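Local coordinates for glutaminase 1 (PDB 1U60), which catalyses the hydrolysis of L-glutamine to L-glutamate and ammonium, at residues Val70-Leu75 with Ser125-Glu130; Leu75-Val80 with Pro232-Glu237; Leu140-Gln145 with Arg224-Asp229. All coordinates share one frame; numbering follows the deposited sequence.

Interaction 1: residues Val70-Leu75 with Ser125-Glu130; sequences VCTLAL and SLINAE
The backbones draw nearest at L75 and I127, whose CA atoms lie 6.9 Å apart where helix 68-80 runs past the chain that has just left helix 117-126. The contact is an instance of one branched side chain filling the groove between two residues a turn apart on a helix. I127, already extended in backbone, supplies the larger share of the buried surface, and its CD1 does most of the work. CD1 of I127 sits 3.8 Å from O of T72 and 3.9 Å from CG of L75, so it settles over the helix between the two residues. It gets there because CG1 stands anti to the carbonyl carbon of I127 (chi1 -68°), while the other branch, CG2 of I127, touches CD2 of L75 at 4.0 Å. The methyl CG2 of T72 meets CG1 of I127 at 4.1 Å. Both T72 and L75 meet the isoleucine at about a right angle. R138 of helix 132-147 packs on L75 and I127, and I139 on T72. Across the contact no hydrogen bond is made; all three touching residues are buried, which suggests that dispersion and exclusion of water dominate here, while hydrogen bonds nearby, such as N128 N to D79 OD2 and R135 NH1 to I127 O, help to hold the linker.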
loop_
_atom_site.group_PDB
_atom_site.type_symbol
_atom_site.label_atom_id
_atom_site.label_comp_id
_atom_site.label_asym_id
_atom_site.label_seq_id
_atom_site.Cartn_x
_atom_site.Cartn_y
_atom_site.Cartn_z
ATOM N N VAL A 70 -6.134 1.503 14.757
ATOM C CA VAL A 70 -5.322 2.657 14.344
ATOM C C VAL A 70 -4.882 3.374 15.626
ATOM O O VAL A 70 -3.728 3.833 15.744
ATOM C CB VAL A 70 -6.115 3.581 13.403
ATOM C CG1 VAL A 70 -5.377 4.892 13.184
ATOM C CG2 VAL A 70 -6.412 2.888 12.109
ATOM N N CYS A 71 -5.810 3.508 16.577
ATOM C CA CYS A 71 -5.495 4.262 17.793
ATOM C C CYS A 71 -4.448 3.549 18.663
ATOM O O CYS A 71 -3.561 4.164 19.223
ATOM C CB CYS A 71 -6.735 4.512 18.639
ATOM S SG CYS A 71 -8.137 5.275 17.747
ATOM N N THR A 72 -4.558 2.230 18.782
ATOM C CA THR A 72 -3.607 1.527 19.623
ATOM C C THR A 72 -2.250 1.478 18.943
ATOM O O THR A 72 -1.171 1.515 19.624
ATOM C CB THR A 72 -4.195 0.134 19.941
ATOM O OG1 THR A 72 -5.279 0.323 20.894
ATOM C CG2 THR A 72 -3.152 -0.798 20.587
ATOM N N LEU A 73 -2.253 1.365 17.610
ATOM C CA LEU A 73 -1.014 1.461 16.864
ATOM C C LEU A 73 -0.342 2.801 17.175
ATOM O O LEU A 73 0.881 2.893 17.344
ATOM C CB LEU A 73 -1.280 1.324 15.363
ATOM C CG LEU A 73 -0.119 1.605 14.428
ATOM C CD1 LEU A 73 1.087 0.704 14.853
ATOM C CD2 LEU A 73 -0.465 1.427 12.959
ATOM N N ALA A 74 -1.131 3.872 17.131
ATOM C CA ALA A 74 -0.569 5.210 17.371
ATOM C C ALA A 74 0.095 5.247 18.759
ATOM O O ALA A 74 1.230 5.711 18.920
ATOM C CB ALA A 74 -1.609 6.226 17.237
ATOM N N LEU A 75 -0.578 4.672 19.761
ATOM C CA LEU A 75 0.000 4.617 21.100
ATOM C C LEU A 75 1.268 3.770 21.166
ATOM O O LEU A 75 2.246 4.135 21.827
ATOM C CB LEU A 75 -1.059 4.139 22.108
ATOM C CG LEU A 75 -0.619 4.170 23.550
ATOM C CD1 LEU A 75 -0.091 5.543 23.968
ATOM C CD2 LEU A 75 -1.774 3.733 24.387
ATOM N N SER A 125 -0.919 -5.681 23.238
ATOM C CA SER A 125 -0.052 -6.275 24.254
ATOM C C SER A 125 1.299 -5.567 24.408
ATOM O O SER A 125 1.977 -5.761 25.438
ATOM C CB SER A 125 0.234 -7.766 23.928
ATOM O OG SER A 125 1.268 -7.930 22.946
ATOM N N LEU A 126 1.681 -4.813 23.384
ATOM C CA LEU A 126 2.954 -4.063 23.289
ATOM C C LEU A 126 2.943 -2.726 24.020
ATOM O O LEU A 126 4.016 -2.225 24.365
ATOM C CB LEU A 126 3.315 -3.834 21.808
ATOM C CG LEU A 126 4.681 -3.268 21.414
ATOM C CD1 LEU A 126 5.830 -4.010 22.070
ATOM C CD2 LEU A 126 4.838 -3.240 19.898
ATOM N N ILE A 127 1.756 -2.156 24.260
ATOM C CA ILE A 127 1.547 -0.886 24.987
ATOM C C ILE A 127 2.230 -0.947 26.366
ATOM O O ILE A 127 2.185 -1.983 27.009
ATOM C CB ILE A 127 -0.075 -0.697 25.108
ATOM C CG1 ILE A 127 -0.622 -0.447 23.731
ATOM C CG2 ILE A 127 -0.592 0.364 26.087
ATOM C CD1 ILE A 127 0.173 0.384 22.965
ATOM N N ASN A 128 2.855 0.142 26.805
ATOM C CA ASN A 128 3.408 0.194 28.171
ATOM C C ASN A 128 2.251 0.171 29.198
ATOM O O ASN A 128 1.276 0.915 29.095
ATOM C CB ASN A 128 4.175 1.519 28.389
ATOM C CG ASN A 128 5.505 1.618 27.654
ATOM O OD1 ASN A 128 6.047 2.728 27.547
ATOM N ND2 ASN A 128 6.074 0.504 27.254
ATOM N N ALA A 129 2.344 -0.690 30.193
ATOM C CA ALA A 129 1.296 -0.815 31.221
ATOM C C ALA A 129 1.786 -1.686 32.356
ATOM O O ALA A 129 2.370 -2.745 32.114
ATOM C CB ALA A 129 0.032 -1.463 30.645
ATOM N N GLU A 130 1.484 -1.279 33.582
ATOM C CA GLU A 130 1.849 -2.052 34.778
ATOM C C GLU A 130 0.872 -3.165 35.058
ATOM O O GLU A 130 1.213 -4.131 35.737
ATOM C CB GLU A 130 1.842 -1.129 36.001
ATOM C CG GLU A 130 2.942 -0.107 35.933
ATOM C CD GLU A 130 4.238 -0.664 36.462
ATOM O OE1 GLU A 130 4.462 -0.534 37.698
ATOM O OE2 GLU A 130 5.006 -1.253 35.654
#

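Interaction 2: residues Leu75-Val80 with Pro232-Glu237; sequences LALEDV and PYILAE
L77 accounts for more than half of the surface buried here, and it spends one methyl, CD1, on both of its partners, Y233 and I234. The principle is familiar from helix packing: a long side chain from one helix reaches across to rest on its neighbour. L77 points its CB at helix 231-241, and with CG anti to the carbonyl carbon (chi1 -70°) and CD1 continuing nearly straight from CA (chi2 161°), the methyl reaches well across the gap. There CD1 of L77 presses on CG1 of I234 at 3.4 Å, closer than carbons usually sit, so this point of the interface is tight. The same CD1 of L77 lies 4.0 Å from CB of Y233, touching the root of that side chain, while the phenol ring runs off to one side. CD1 of I234 makes a looser approach to CD1 of L77 at 4.1 Å. Each pair of side chains meets at a slant, neither parallel nor square. The backbones stay apart, 8.5 Å between the CA atoms of L77 and I234. P82 and V85 of helix 82-88 complete the surroundings of L77, and Y252 of the second subunit packs on L77 and meets the ring of Y233, which places the contact at the subunit interface. Such apolar packing between two helices builds the helical part of the glutaminase fold, which belongs to the same clan as the serine beta-lactamases.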
loop_
_atom_site.group_PDB
_atom_site.type_symbol
_atom_site.label_atom_id
_atom_site.label_comp_id
_atom_site.label_asym_id
_atom_site.label_seq_id
_atom_site.Cartn_x
_atom_site.Cartn_y
_atom_site.Cartn_z
ATOM N N LEU A 75 -0.578 4.672 19.761
ATOM C CA LEU A 75 0.000 4.617 21.100
ATOM C C LEU A 75 1.268 3.770 21.166
ATOM O O LEU A 75 2.246 4.135 21.827
ATOM C CB LEU A 75 -1.059 4.139 22.108
ATOM C CG LEU A 75 -0.619 4.170 23.550
ATOM C CD1 LEU A 75 -0.091 5.543 23.968
ATOM C CD2 LEU A 75 -1.774 3.733 24.387
ATOM N N ALA A 76 1.274 2.631 20.472
ATOM C CA ALA A 76 2.450 1.755 20.514
ATOM C C ALA A 76 3.635 2.488 19.923
ATOM O O ALA A 76 4.765 2.387 20.416
ATOM C CB ALA A 76 2.216 0.507 19.750
ATOM N N LEU A 77 3.407 3.248 18.860
ATOM C CA LEU A 77 4.491 4.020 18.264
ATOM C C LEU A 77 5.042 5.074 19.223
ATOM O O LEU A 77 6.266 5.263 19.325
ATOM C CB LEU A 77 4.075 4.649 16.926
ATOM C CG LEU A 77 3.868 3.725 15.711
ATOM C CD1 LEU A 77 3.041 4.426 14.673
ATOM C CD2 LEU A 77 5.212 3.272 15.147
ATOM N N GLU A 78 4.174 5.726 19.977
ATOM C CA GLU A 78 4.607 6.720 20.942
ATOM C C GLU A 78 5.375 6.039 22.067
ATOM O O GLU A 78 6.405 6.572 22.530
ATOM C CB GLU A 78 3.422 7.489 21.550
ATOM C CG GLU A 78 2.630 8.334 20.561
ATOM C CD GLU A 78 3.456 9.479 19.996
ATOM O OE1 GLU A 78 4.181 10.140 20.788
ATOM O OE2 GLU A 78 3.436 9.698 18.772
ATOM N N ASP A 79 4.918 4.856 22.475
ATOM C CA ASP A 79 5.544 4.098 23.574
ATOM C C ASP A 79 6.889 3.469 23.248
ATOM O O ASP A 79 7.833 3.609 24.024
ATOM C CB ASP A 79 4.644 2.983 24.061
ATOM C CG ASP A 79 3.530 3.456 24.969
ATOM O OD1 ASP A 79 3.395 4.678 25.269
ATOM O OD2 ASP A 79 2.677 2.636 25.365
ATOM N N VAL A 80 7.008 2.770 22.102
ATOM C CA VAL A 80 8.196 1.960 21.821
ATOM C C VAL A 80 8.935 2.341 20.522
ATOM O O VAL A 80 10.056 1.919 20.315
ATOM C CB VAL A 80 7.877 0.438 21.842
ATOM C CG1 VAL A 80 7.256 0.023 23.179
ATOM C CG2 VAL A 80 6.968 -0.000 20.642
ATOM N N PRO A 232 3.437 9.194 9.587
ATOM C CA PRO A 232 3.563 8.472 8.304
ATOM C C PRO A 232 3.580 6.945 8.456
ATOM O O PRO A 232 3.160 6.245 7.537
ATOM C CB PRO A 232 4.875 9.014 7.717
ATOM C CG PRO A 232 4.957 10.341 8.286
ATOM C CD PRO A 232 4.520 10.190 9.751
ATOM N N TYR A 233 4.051 6.422 9.599
ATOM C CA TYR A 233 4.071 4.976 9.821
ATOM C C TYR A 233 2.646 4.466 9.960
ATOM O O TYR A 233 2.298 3.392 9.494
ATOM C CB TYR A 233 4.830 4.653 11.097
ATOM C CG TYR A 233 6.299 5.038 11.038
ATOM C CD1 TYR A 233 7.199 4.327 10.230
ATOM C CD2 TYR A 233 6.786 6.101 11.797
ATOM C CE1 TYR A 233 8.518 4.683 10.178
ATOM C CE2 TYR A 233 8.105 6.445 11.763
ATOM C CZ TYR A 233 8.968 5.751 10.937
ATOM O OH TYR A 233 10.289 6.088 10.923
ATOM N N ILE A 234 1.842 5.249 10.663
ATOM C CA ILE A 234 0.407 4.879 10.864
ATOM C C ILE A 234 -0.322 4.836 9.522
ATOM O O ILE A 234 -1.049 3.889 9.203
ATOM C CB ILE A 234 -0.302 5.833 11.762
ATOM C CG1 ILE A 234 0.321 5.824 13.138
ATOM C CG2 ILE A 234 -1.783 5.500 11.824
ATOM C CD1 ILE A 234 -0.096 7.016 13.953
ATOM N N LEU A 235 -0.127 5.863 8.735
ATOM C CA LEU A 235 -0.750 5.949 7.417
ATOM C C LEU A 235 -0.264 4.892 6.431
ATOM O O LEU A 235 -1.062 4.393 5.633
ATOM C CB LEU A 235 -0.531 7.359 6.837
ATOM C CG LEU A 235 -1.139 8.534 7.642
ATOM C CD1 LEU A 235 -0.993 9.821 6.930
ATOM C CD2 LEU A 235 -2.632 8.296 8.005
ATOM N N ALA A 236 1.019 4.531 6.501
ATOM C CA ALA A 236 1.551 3.473 5.664
ATOM C C ALA A 236 0.862 2.158 6.000
ATOM O O ALA A 236 0.421 1.423 5.092
ATOM C CB ALA A 236 3.041 3.322 5.846
ATOM N N GLU A 237 0.730 1.871 7.287
ATOM C CA GLU A 237 0.065 0.639 7.704
ATOM C C GLU A 237 -1.384 0.614 7.203
ATOM O O GLU A 237 -1.850 -0.446 6.713
ATOM C CB GLU A 237 0.104 0.482 9.229
ATOM C CG GLU A 237 1.521 0.288 9.864
ATOM C CD GLU A 237 2.127 -1.083 9.835
ATOM O OE1 GLU A 237 1.722 -1.954 9.004
ATOM O OE2 GLU A 237 3.087 -1.299 10.678
#

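Interaction 3: residues Leu140-Gln145 with Arg224-Asp229; sequences LHIQQQ and RVLQAD
Q145 and L226, both engaged across the contact, are also the partners of its two flat groups. CG of Q145 lies 3.7 Å above one face of the H141 imidazole, displaced toward the rim, one turn along the same helix. The guanidinium of R224 receives the carbonyl oxygen O of L226 at its edge and in its plane, with NH1 of R224 donating over 2.9 Å at an N-H...O angle of 159°. That bond closes the chain on itself at the exit of a small beta-hairpin, strands 217-218 and 223-224, and the loop that leaves it packs on helix 132-147. The worked example is thus a hairpin exit fitted to a helix: polar groups probably help to shape the loop, apolar ones join it to its neighbour. V225 contributes the largest share of the buried surface, and both its methyls pack on Q145: CG1 on CB at 3.7 Å, CG2 on the backbone O at 3.7 Å, an oxygen that also accepts a hydrogen bond from N218 in the hairpin. One turn back, CG1 of I142 stands roughly anti to the backbone N (chi1 -154°), with CG2 between the backbone N and the carbonyl carbon. CD1 of I142 then touches CD2 of L226 at 3.9 Å, the two side chains meeting at about a right angle. The same leucine packs on A74 and E78 of helix 68-80 and on I234 of helix 231-241, so it meets three helices. NH1 of R224 has a second acceptor, G215 O, so two carbonyl oxygens hold this nitrogen. The Q145 chain runs extended to CD, and the turn of its amide (chi3 -64°) puts OE1 of Q145 4.0 Å from CG1 of V225.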
loop_
_atom_site.group_PDB
_atom_site.type_symbol
_atom_site.label_atom_id
_atom_site.label_comp_id
_atom_site.label_asym_id
_atom_site.label_seq_id
_atom_site.Cartn_x
_atom_site.Cartn_y
_atom_site.Cartn_z
ATOM N N LEU A 140 -8.031 3.814 26.066
ATOM C CA LEU A 140 -9.250 4.635 26.079
ATOM C C LEU A 140 -8.876 6.120 25.963
ATOM O O LEU A 140 -9.487 6.856 25.219
ATOM C CB LEU A 140 -10.084 4.362 27.330
ATOM C CG LEU A 140 -11.330 5.222 27.480
ATOM C CD1 LEU A 140 -12.264 5.018 26.289
ATOM C CD2 LEU A 140 -12.041 4.897 28.801
ATOM N N HIS A 141 -7.830 6.532 26.678
ATOM C CA HIS A 141 -7.406 7.929 26.687
ATOM C C HIS A 141 -6.930 8.368 25.305
ATOM O O HIS A 141 -7.295 9.433 24.847
ATOM C CB HIS A 141 -6.316 8.122 27.741
ATOM C CG HIS A 141 -5.907 9.537 27.922
ATOM N ND1 HIS A 141 -6.718 10.468 28.537
ATOM C CD2 HIS A 141 -4.788 10.195 27.539
ATOM C CE1 HIS A 141 -6.092 11.634 28.558
ATOM N NE2 HIS A 141 -4.929 11.496 27.947
ATOM N N ILE A 142 -6.119 7.555 24.642
ATOM C CA ILE A 142 -5.689 7.955 23.300
ATOM C C ILE A 142 -6.828 8.025 22.299
ATOM O O ILE A 142 -6.854 8.945 21.445
ATOM C CB ILE A 142 -4.492 7.158 22.779
ATOM C CG1 ILE A 142 -3.764 8.038 21.767
ATOM C CG2 ILE A 142 -4.887 5.803 22.189
ATOM C CD1 ILE A 142 -2.494 7.397 21.232
ATOM N N GLN A 143 -7.804 7.105 22.393
ATOM C CA GLN A 143 -9.007 7.211 21.541
ATOM C C GLN A 143 -9.716 8.563 21.771
ATOM O O GLN A 143 -10.074 9.244 20.849
ATOM C CB GLN A 143 -10.005 6.063 21.785
ATOM C CG GLN A 143 -9.582 4.684 21.451
ATOM C CD GLN A 143 -10.722 3.690 21.558
ATOM O OE1 GLN A 143 -11.890 4.064 21.775
ATOM N NE2 GLN A 143 -10.389 2.410 21.452
ATOM N N GLN A 144 -9.888 8.957 23.036
ATOM C CA GLN A 144 -10.501 10.230 23.345
ATOM C C GLN A 144 -9.667 11.422 22.866
ATOM O O GLN A 144 -10.212 12.409 22.331
ATOM C CB GLN A 144 -10.794 10.330 24.853
ATOM C CG GLN A 144 -11.814 9.285 25.359
ATOM C CD GLN A 144 -11.892 9.189 26.881
ATOM O OE1 GLN A 144 -10.950 9.583 27.605
ATOM N NE2 GLN A 144 -12.992 8.583 27.380
ATOM N N GLN A 145 -8.343 11.326 22.988
ATOM C CA GLN A 145 -7.469 12.377 22.512
ATOM C C GLN A 145 -7.515 12.542 21.003
ATOM O O GLN A 145 -7.473 13.650 20.514
ATOM C CB GLN A 145 -6.036 12.096 22.918
ATOM C CG GLN A 145 -5.746 12.257 24.368
ATOM C CD GLN A 145 -4.264 11.927 24.673
ATOM O OE1 GLN A 145 -3.816 10.768 24.496
ATOM N NE2 GLN A 145 -3.528 12.918 25.155
ATOM N N ARG A 224 -1.410 18.638 20.674
ATOM C CA ARG A 224 -0.562 17.636 20.047
ATOM C C ARG A 224 -0.697 16.335 20.791
ATOM O O ARG A 224 -0.382 16.269 21.971
ATOM C CB ARG A 224 0.923 18.024 19.984
ATOM C CG ARG A 224 1.730 16.872 19.359
ATOM C CD ARG A 224 3.140 17.181 18.942
ATOM N NE ARG A 224 3.182 18.197 17.929
ATOM C CZ ARG A 224 2.971 17.971 16.654
ATOM N NH1 ARG A 224 2.651 16.748 16.211
ATOM N NH2 ARG A 224 3.007 18.956 15.792
ATOM N N VAL A 225 -1.211 15.306 20.119
ATOM C CA VAL A 225 -1.421 13.978 20.684
ATOM C C VAL A 225 -0.299 13.043 20.255
ATOM O O VAL A 225 0.114 12.222 21.020
ATOM C CB VAL A 225 -2.764 13.387 20.184
ATOM C CG1 VAL A 225 -3.043 12.006 20.724
ATOM C CG2 VAL A 225 -3.867 14.290 20.492
ATOM N N LEU A 226 0.128 13.119 18.991
ATOM C CA LEU A 226 1.184 12.269 18.470
ATOM C C LEU A 226 2.388 13.076 17.961
ATOM O O LEU A 226 2.213 14.190 17.511
ATOM C CB LEU A 226 0.641 11.450 17.299
ATOM C CG LEU A 226 -0.689 10.734 17.531
ATOM C CD1 LEU A 226 -1.129 10.047 16.211
ATOM C CD2 LEU A 226 -0.601 9.700 18.682
ATOM N N GLN A 227 3.565 12.462 17.925
ATOM C CA GLN A 227 4.693 13.080 17.284
ATOM C C GLN A 227 4.467 13.055 15.797
ATOM O O GLN A 227 4.080 12.020 15.269
ATOM C CB GLN A 227 5.980 12.338 17.592
ATOM C CG GLN A 227 6.339 12.369 19.056
ATOM C CD GLN A 227 7.402 11.334 19.382
ATOM O OE1 GLN A 227 7.112 10.297 20.019
ATOM N NE2 GLN A 227 8.603 11.577 18.900
ATOM N N ALA A 228 4.730 14.165 15.136
ATOM C CA ALA A 228 4.584 14.243 13.693
ATOM C C ALA A 228 5.296 13.108 12.950
ATOM O O ALA A 228 4.768 12.572 11.952
ATOM C CB ALA A 228 5.063 15.602 13.203
ATOM N N ASP A 229 6.492 12.738 13.421
ATOM C CA ASP A 229 7.320 11.764 12.715
ATOM C C ASP A 229 6.717 10.365 12.803
ATOM O O ASP A 229 7.096 9.502 12.041
ATOM C CB ASP A 229 8.744 11.715 13.274
ATOM C CG ASP A 229 9.592 12.900 12.844
ATOM O OD1 ASP A 229 9.313 13.581 11.805
ATOM O OD2 ASP A 229 10.602 13.201 13.495
#

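All three contacts gather round helix 68-80, with centres 10 to 11 Å apart, on the same side of the chain's centre. Interactions 1 and 2 share L75 and use successive turns of this helix, meeting the linker after helix 117-126 and helix 231-241. Interaction 3 joins helix 132-147 to the loop before helix 231-241, and touches the others through I142 and L226; E78 also accepts a hydrogen bond from Q227 N. Along the chain, interactions 1 and 2 interlock, whereas interaction 3 follows interaction 1 and falls between the two segments of interaction 2. Distant segments build one largely helical region; only interaction 1 nears predicted substrate-binding residues, T72 about 7 Å from Y192, side chain to side chain.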